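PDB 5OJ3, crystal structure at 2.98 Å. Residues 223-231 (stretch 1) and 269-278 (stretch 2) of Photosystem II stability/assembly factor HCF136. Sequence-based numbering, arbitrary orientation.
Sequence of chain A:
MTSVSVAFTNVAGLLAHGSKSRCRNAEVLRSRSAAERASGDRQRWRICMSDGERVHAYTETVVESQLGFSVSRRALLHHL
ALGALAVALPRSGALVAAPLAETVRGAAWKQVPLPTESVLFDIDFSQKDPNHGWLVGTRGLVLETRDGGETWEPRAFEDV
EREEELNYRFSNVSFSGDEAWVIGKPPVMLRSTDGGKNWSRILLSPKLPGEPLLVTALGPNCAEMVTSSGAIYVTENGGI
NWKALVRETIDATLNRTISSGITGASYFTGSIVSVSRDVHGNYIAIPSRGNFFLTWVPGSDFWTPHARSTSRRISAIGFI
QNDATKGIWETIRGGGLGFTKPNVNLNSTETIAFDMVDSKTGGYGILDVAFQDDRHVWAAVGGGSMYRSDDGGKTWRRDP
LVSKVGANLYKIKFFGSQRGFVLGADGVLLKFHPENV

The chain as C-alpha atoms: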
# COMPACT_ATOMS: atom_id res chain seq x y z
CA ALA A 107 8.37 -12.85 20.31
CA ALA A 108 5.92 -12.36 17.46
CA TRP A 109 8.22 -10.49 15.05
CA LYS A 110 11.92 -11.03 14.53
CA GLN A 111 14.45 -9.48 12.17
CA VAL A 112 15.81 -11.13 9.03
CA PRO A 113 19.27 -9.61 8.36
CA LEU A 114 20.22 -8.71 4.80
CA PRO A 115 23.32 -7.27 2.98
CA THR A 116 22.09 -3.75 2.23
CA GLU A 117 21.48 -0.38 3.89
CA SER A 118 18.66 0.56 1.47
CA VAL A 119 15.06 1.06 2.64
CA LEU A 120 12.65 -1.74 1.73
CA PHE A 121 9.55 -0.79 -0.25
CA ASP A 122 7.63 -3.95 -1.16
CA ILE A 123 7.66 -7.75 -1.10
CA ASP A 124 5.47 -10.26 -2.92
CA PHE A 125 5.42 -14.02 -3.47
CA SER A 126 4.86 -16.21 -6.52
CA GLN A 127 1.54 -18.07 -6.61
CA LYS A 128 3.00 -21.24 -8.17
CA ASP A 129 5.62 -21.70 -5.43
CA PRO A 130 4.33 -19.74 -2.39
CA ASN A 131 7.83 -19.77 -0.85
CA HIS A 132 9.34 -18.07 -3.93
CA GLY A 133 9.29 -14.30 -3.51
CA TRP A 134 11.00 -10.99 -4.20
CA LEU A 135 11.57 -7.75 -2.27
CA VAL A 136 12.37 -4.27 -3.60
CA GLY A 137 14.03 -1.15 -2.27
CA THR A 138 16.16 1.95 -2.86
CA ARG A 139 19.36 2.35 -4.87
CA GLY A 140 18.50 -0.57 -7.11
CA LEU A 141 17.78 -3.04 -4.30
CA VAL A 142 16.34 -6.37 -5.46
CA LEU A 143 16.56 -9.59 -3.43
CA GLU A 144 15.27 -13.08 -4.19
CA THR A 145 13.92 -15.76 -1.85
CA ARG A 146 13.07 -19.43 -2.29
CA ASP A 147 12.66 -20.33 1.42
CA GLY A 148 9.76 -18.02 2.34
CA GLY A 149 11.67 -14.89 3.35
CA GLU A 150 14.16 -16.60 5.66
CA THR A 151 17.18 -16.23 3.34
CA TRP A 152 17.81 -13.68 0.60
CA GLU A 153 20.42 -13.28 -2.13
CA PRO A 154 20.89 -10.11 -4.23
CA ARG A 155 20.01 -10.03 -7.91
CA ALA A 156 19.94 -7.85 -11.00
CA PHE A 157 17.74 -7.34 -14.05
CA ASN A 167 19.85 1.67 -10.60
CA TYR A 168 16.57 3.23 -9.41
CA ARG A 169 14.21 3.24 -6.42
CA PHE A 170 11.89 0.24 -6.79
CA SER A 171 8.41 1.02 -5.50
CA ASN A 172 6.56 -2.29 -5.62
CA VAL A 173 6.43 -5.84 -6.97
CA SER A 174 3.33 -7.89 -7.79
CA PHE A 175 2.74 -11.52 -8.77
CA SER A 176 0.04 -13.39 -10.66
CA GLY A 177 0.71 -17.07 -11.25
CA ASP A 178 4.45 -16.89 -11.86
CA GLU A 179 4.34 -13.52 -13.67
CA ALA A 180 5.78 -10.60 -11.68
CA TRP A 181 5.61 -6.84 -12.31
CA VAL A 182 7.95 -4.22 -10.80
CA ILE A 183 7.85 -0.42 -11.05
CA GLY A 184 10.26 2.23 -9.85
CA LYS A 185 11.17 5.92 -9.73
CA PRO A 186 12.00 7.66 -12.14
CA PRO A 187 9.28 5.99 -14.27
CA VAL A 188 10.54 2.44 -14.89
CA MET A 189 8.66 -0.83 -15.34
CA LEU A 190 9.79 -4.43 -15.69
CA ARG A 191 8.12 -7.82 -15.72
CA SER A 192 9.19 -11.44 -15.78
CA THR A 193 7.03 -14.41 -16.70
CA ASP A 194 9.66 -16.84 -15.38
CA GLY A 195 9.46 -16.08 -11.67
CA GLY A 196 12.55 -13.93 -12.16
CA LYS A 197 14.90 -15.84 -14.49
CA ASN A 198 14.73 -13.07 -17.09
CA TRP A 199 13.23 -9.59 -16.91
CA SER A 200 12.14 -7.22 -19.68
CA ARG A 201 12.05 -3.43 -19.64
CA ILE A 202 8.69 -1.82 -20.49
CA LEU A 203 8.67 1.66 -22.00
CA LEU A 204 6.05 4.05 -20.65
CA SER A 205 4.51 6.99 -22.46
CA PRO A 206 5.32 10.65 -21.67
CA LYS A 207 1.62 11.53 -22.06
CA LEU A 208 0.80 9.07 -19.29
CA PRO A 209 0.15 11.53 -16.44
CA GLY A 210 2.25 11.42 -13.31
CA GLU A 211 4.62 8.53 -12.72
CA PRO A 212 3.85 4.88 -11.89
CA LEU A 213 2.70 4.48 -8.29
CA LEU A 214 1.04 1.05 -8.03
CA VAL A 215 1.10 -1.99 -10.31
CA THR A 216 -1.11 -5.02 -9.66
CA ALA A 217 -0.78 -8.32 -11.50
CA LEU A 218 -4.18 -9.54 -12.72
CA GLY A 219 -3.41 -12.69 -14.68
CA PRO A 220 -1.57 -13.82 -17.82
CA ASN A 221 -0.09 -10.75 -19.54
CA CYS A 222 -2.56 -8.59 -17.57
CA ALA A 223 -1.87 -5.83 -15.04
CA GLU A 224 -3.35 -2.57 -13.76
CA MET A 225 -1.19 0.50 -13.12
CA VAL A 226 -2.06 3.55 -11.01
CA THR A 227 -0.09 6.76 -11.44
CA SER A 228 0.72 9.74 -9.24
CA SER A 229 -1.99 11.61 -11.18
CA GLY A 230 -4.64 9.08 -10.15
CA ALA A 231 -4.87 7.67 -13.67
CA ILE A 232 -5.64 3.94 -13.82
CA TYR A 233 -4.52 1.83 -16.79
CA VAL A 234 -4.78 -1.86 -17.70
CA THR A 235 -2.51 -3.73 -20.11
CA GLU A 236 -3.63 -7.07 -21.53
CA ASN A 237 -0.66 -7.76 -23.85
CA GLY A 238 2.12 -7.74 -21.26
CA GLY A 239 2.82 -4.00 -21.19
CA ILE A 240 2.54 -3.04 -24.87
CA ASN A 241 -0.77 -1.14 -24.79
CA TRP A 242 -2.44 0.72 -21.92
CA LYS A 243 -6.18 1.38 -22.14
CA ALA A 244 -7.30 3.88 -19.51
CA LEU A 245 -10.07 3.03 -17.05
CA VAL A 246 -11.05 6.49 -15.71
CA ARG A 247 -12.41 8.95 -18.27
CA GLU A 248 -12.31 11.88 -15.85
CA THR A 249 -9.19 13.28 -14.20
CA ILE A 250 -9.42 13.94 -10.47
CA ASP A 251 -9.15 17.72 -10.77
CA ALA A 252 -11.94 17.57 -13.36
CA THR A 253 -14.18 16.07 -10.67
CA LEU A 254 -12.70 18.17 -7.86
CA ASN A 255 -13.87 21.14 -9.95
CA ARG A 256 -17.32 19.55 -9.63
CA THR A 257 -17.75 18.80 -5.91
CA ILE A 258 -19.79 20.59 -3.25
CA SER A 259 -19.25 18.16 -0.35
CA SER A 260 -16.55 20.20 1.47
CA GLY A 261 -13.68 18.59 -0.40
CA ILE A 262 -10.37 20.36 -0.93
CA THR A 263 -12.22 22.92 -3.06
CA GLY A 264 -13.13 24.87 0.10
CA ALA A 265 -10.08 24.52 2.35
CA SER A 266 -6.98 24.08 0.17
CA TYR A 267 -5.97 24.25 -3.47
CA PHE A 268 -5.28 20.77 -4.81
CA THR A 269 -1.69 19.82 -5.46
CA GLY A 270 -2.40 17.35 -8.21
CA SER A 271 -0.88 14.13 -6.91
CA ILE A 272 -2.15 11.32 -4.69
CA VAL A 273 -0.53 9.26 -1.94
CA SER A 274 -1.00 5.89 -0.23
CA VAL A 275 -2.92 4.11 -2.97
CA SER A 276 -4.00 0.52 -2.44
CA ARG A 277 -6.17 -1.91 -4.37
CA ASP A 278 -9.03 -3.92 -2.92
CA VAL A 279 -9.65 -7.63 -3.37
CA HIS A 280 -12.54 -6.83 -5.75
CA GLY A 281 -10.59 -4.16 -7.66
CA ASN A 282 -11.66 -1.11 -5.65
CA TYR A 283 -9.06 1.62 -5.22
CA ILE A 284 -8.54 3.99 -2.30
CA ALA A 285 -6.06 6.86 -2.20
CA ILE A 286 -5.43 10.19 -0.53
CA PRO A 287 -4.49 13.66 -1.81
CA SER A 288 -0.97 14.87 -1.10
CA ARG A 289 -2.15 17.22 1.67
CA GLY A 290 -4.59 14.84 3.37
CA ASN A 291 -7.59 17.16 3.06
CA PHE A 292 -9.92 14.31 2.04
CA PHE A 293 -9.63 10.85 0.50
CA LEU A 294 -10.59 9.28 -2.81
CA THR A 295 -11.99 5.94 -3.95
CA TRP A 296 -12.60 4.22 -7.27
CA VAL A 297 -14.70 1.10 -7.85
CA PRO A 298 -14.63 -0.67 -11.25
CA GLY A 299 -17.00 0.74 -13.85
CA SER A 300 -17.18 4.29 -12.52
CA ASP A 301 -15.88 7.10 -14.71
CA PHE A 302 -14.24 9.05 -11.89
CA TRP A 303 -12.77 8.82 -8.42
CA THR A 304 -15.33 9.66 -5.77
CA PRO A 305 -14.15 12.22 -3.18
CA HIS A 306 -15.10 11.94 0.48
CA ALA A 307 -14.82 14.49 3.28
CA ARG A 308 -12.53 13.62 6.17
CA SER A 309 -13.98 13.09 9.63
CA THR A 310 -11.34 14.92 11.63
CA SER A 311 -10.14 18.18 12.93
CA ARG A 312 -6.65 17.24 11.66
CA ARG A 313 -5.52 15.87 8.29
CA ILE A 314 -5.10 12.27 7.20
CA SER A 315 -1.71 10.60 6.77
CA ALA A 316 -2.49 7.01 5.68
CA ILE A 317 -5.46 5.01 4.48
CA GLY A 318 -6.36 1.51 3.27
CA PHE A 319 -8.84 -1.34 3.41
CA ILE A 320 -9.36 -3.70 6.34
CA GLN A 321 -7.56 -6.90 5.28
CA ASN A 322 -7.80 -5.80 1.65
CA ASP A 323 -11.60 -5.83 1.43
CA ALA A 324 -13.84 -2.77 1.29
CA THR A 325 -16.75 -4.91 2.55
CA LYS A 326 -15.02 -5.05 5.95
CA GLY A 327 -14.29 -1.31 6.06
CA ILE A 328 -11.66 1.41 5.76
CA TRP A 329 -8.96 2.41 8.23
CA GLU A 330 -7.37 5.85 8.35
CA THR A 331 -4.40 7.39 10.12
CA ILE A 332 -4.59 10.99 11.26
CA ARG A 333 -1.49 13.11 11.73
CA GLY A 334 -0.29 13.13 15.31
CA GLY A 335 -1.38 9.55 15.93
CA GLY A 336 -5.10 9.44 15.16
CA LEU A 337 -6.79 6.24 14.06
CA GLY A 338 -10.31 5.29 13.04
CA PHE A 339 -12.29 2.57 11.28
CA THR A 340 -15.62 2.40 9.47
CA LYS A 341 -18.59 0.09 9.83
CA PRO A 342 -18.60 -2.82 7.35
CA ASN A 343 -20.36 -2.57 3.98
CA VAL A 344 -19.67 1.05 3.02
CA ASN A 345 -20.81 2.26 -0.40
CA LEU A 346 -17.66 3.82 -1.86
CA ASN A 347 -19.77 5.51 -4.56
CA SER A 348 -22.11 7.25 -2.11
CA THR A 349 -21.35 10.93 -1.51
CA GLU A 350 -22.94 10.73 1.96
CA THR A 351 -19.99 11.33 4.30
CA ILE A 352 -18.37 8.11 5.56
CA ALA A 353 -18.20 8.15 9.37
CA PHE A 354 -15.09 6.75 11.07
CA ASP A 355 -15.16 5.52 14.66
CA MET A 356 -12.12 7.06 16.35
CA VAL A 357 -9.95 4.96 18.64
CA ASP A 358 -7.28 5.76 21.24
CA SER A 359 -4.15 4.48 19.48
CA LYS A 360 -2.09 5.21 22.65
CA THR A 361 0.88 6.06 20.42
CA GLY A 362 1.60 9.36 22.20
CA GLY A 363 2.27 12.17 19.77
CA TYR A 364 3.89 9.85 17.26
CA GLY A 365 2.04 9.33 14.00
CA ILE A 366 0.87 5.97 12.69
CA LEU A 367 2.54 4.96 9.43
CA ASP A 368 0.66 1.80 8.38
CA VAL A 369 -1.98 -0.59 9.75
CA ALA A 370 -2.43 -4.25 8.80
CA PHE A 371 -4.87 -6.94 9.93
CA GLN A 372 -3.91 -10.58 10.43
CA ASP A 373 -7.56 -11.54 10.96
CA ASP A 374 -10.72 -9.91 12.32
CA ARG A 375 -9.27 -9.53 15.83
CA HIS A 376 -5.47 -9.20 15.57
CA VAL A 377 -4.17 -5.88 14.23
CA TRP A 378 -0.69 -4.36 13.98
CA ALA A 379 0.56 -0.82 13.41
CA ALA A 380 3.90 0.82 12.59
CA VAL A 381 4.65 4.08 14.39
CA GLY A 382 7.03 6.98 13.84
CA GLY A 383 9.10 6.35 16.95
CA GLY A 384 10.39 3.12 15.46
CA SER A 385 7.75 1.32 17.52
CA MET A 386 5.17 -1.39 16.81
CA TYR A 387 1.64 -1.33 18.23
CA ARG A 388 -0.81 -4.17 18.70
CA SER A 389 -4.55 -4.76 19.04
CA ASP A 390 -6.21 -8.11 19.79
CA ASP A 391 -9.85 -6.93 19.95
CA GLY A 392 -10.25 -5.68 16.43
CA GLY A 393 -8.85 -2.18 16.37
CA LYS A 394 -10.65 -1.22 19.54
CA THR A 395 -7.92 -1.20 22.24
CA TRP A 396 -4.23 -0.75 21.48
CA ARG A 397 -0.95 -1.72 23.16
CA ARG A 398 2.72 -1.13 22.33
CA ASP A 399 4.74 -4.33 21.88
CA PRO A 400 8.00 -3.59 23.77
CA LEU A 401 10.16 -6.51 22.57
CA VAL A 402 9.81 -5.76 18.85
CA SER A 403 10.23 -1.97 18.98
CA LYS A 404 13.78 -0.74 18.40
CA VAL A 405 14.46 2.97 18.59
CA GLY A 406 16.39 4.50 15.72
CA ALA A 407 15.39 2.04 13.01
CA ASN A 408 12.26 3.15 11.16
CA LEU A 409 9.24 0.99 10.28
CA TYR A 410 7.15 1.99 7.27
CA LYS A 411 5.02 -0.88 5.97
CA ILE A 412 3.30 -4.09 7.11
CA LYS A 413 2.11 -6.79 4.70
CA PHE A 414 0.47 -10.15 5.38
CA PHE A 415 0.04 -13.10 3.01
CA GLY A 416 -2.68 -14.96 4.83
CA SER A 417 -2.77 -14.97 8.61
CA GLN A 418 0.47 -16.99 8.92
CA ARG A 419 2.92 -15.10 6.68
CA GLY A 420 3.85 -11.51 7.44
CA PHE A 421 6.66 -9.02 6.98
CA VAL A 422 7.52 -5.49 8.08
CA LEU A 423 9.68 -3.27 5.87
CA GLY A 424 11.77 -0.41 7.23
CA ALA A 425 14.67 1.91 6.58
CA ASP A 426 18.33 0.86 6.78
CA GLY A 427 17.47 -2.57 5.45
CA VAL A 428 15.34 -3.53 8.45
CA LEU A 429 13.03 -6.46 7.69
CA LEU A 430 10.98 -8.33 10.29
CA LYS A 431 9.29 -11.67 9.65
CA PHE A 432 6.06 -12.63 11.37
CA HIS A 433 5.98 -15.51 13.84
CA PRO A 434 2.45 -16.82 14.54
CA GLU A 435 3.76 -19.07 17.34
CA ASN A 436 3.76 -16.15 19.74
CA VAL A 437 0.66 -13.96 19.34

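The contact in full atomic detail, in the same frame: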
# COMPACT_ATOMS: atom_id res chain seq x y z
N ALA A 223 -2.26 -6.59 -16.22
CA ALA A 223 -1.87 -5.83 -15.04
C ALA A 223 -2.50 -4.45 -15.09
O ALA A 223 -2.72 -3.89 -16.16
CB ALA A 223 -0.34 -5.71 -14.93
N GLU A 224 -2.80 -3.91 -13.90
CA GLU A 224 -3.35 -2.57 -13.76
C GLU A 224 -2.34 -1.66 -13.08
O GLU A 224 -1.78 -2.02 -12.04
CB GLU A 224 -4.66 -2.59 -12.97
CG GLU A 224 -5.87 -3.03 -13.77
CD GLU A 224 -7.16 -2.95 -12.98
OE1 GLU A 224 -7.11 -2.53 -11.81
OE2 GLU A 224 -8.23 -3.30 -13.53
N MET A 225 -2.11 -0.49 -13.66
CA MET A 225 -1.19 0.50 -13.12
C MET A 225 -1.95 1.73 -12.67
O MET A 225 -2.89 2.18 -13.34
CB MET A 225 -0.13 0.90 -14.15
CG MET A 225 0.56 2.23 -13.85
SD MET A 225 1.83 2.65 -15.05
CE MET A 225 0.91 2.47 -16.57
N VAL A 226 -1.55 2.28 -11.52
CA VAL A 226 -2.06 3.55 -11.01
C VAL A 226 -0.90 4.53 -10.93
O VAL A 226 0.20 4.17 -10.49
CB VAL A 226 -2.72 3.37 -9.63
CG1 VAL A 226 -3.35 4.68 -9.17
CG2 VAL A 226 -3.75 2.28 -9.70
N THR A 227 -1.14 5.76 -11.37
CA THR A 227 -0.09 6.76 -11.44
C THR A 227 -0.29 7.84 -10.39
O THR A 227 -1.37 7.98 -9.80
CB THR A 227 -0.04 7.40 -12.83
OG1 THR A 227 -1.08 8.38 -12.95
CG2 THR A 227 -0.21 6.35 -13.91
N SER A 228 0.78 8.61 -10.16
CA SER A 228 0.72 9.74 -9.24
C SER A 228 -0.46 10.66 -9.52
O SER A 228 -1.02 11.26 -8.60
CB SER A 228 2.03 10.52 -9.31
OG SER A 228 1.82 11.90 -9.08
N SER A 229 -0.86 10.77 -10.79
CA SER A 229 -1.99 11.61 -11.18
C SER A 229 -3.34 11.01 -10.82
O SER A 229 -4.36 11.70 -10.96
CB SER A 229 -1.93 11.87 -12.69
OG SER A 229 -3.16 12.37 -13.18
N GLY A 230 -3.39 9.77 -10.36
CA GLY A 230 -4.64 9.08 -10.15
C GLY A 230 -5.15 8.32 -11.35
O GLY A 230 -6.20 7.67 -11.25
N ALA A 231 -4.45 8.40 -12.48
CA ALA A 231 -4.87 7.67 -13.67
C ALA A 231 -4.68 6.17 -13.46
O ALA A 231 -3.69 5.73 -12.87
CB ALA A 231 -4.07 8.13 -14.88
N THR A 269 -2.89 20.37 -4.84
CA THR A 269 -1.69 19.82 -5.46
C THR A 269 -2.06 18.51 -6.13
O THR A 269 -2.58 17.59 -5.49
CB THR A 269 -0.60 19.60 -4.41
OG1 THR A 269 -1.03 18.62 -3.47
CG2 THR A 269 -0.31 20.90 -3.68
N GLY A 270 -1.78 18.40 -7.43
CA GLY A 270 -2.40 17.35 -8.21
C GLY A 270 -1.72 16.00 -8.21
O GLY A 270 -1.55 15.39 -9.27
N SER A 271 -1.35 15.50 -7.04
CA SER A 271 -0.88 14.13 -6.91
C SER A 271 -1.56 13.46 -5.72
O SER A 271 -2.09 14.12 -4.83
CB SER A 271 0.65 14.07 -6.74
OG SER A 271 1.31 14.62 -7.87
N ILE A 272 -1.52 12.13 -5.72
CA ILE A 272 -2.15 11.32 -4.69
C ILE A 272 -1.10 10.46 -4.00
O ILE A 272 0.00 10.25 -4.52
CB ILE A 272 -3.30 10.46 -5.25
CG1 ILE A 272 -2.75 9.31 -6.10
CG2 ILE A 272 -4.29 11.32 -6.03
CD1 ILE A 272 -3.82 8.48 -6.77
N VAL A 273 -1.45 9.96 -2.82
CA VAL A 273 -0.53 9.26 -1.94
C VAL A 273 -1.26 8.05 -1.37
O VAL A 273 -2.49 8.04 -1.27
CB VAL A 273 0.00 10.19 -0.81
CG1 VAL A 273 0.73 9.42 0.29
CG2 VAL A 273 0.90 11.29 -1.39
N SER A 274 -0.50 7.01 -1.02
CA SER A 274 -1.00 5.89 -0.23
C SER A 274 -2.17 5.20 -0.93
O SER A 274 -3.27 5.06 -0.39
CB SER A 274 -1.39 6.34 1.18
OG SER A 274 -2.08 5.32 1.87
N VAL A 275 -1.91 4.76 -2.15
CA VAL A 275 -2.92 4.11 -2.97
C VAL A 275 -2.79 2.61 -2.79
O VAL A 275 -1.69 2.05 -2.81
CB VAL A 275 -2.76 4.51 -4.45
CG1 VAL A 275 -4.00 4.10 -5.25
CG2 VAL A 275 -2.49 5.99 -4.56
N SER A 276 -3.94 1.96 -2.63
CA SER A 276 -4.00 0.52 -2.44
C SER A 276 -5.19 -0.00 -3.22
O SER A 276 -6.17 0.72 -3.44
CB SER A 276 -4.10 0.12 -0.97
OG SER A 276 -5.36 0.50 -0.43
N ARG A 277 -5.11 -1.27 -3.61
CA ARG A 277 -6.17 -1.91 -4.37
C ARG A 277 -6.86 -2.97 -3.53
O ARG A 277 -6.21 -3.72 -2.78
CB ARG A 277 -5.63 -2.54 -5.66
CG ARG A 277 -6.75 -2.94 -6.60
CD ARG A 277 -6.24 -3.20 -7.99
NE ARG A 277 -7.15 -3.99 -8.79
CZ ARG A 277 -7.45 -5.27 -8.59
NH1 ARG A 277 -6.88 -5.96 -7.62
NH2 ARG A 277 -8.29 -5.86 -9.41
N ASP A 278 -8.17 -3.04 -3.67
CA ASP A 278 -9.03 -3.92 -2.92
C ASP A 278 -9.06 -5.30 -3.58
O ASP A 278 -8.59 -5.50 -4.70
CB ASP A 278 -10.43 -3.29 -2.86
CG ASP A 278 -11.47 -4.17 -2.22
OD1 ASP A 278 -11.67 -4.05 -1.00
OD2 ASP A 278 -12.10 -4.96 -2.94

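Stretch 1 is a strand, 223-227, running into a type I turn from Thr227 to Gly230, and the backbones come close at the turn: the CA atoms of Ser229 and Ser271 lie 5.1 Å apart, those of Val226 and Val275 8.1 Å. Along the strand, then, side chains bridge the gap, and at the turn the backbone bonds directly.

Glu224 and Val226, alternate residues of the strand, point toward stretch 2, while Ala223 and Met225 make no contact. Glu224 pairs with Arg277 in a salt bridge whose hydrogen bond, from Arg277 NE to Glu224 OE1 at 3.4 Å, is weak. Val226 meets Val275 through CG1 to CG1 at 4.0 Å, an apolar contact two residues further along the strand.

Thr227 points away and its side chain serves the turn: its O accepts from Gly230 N at 2.8 Å, and its OG1 takes weak bonds from the N atoms of Ser229 and Ala231. At the turn, Ser228 makes the polar contacts with stretch 2. Its O accepts from Ile272 N at 3.0 Å, and its OG accepts from Ser271 OG, also at 3.0 Å. Gly230 has backbone angles that call for glycine, since a CB would be jammed against the carbonyl O of Ser229; Ile272 CD1 packs 3.5 Å from Gly230 CA, and the isoleucine thus anchors by backbone and packs by side chain.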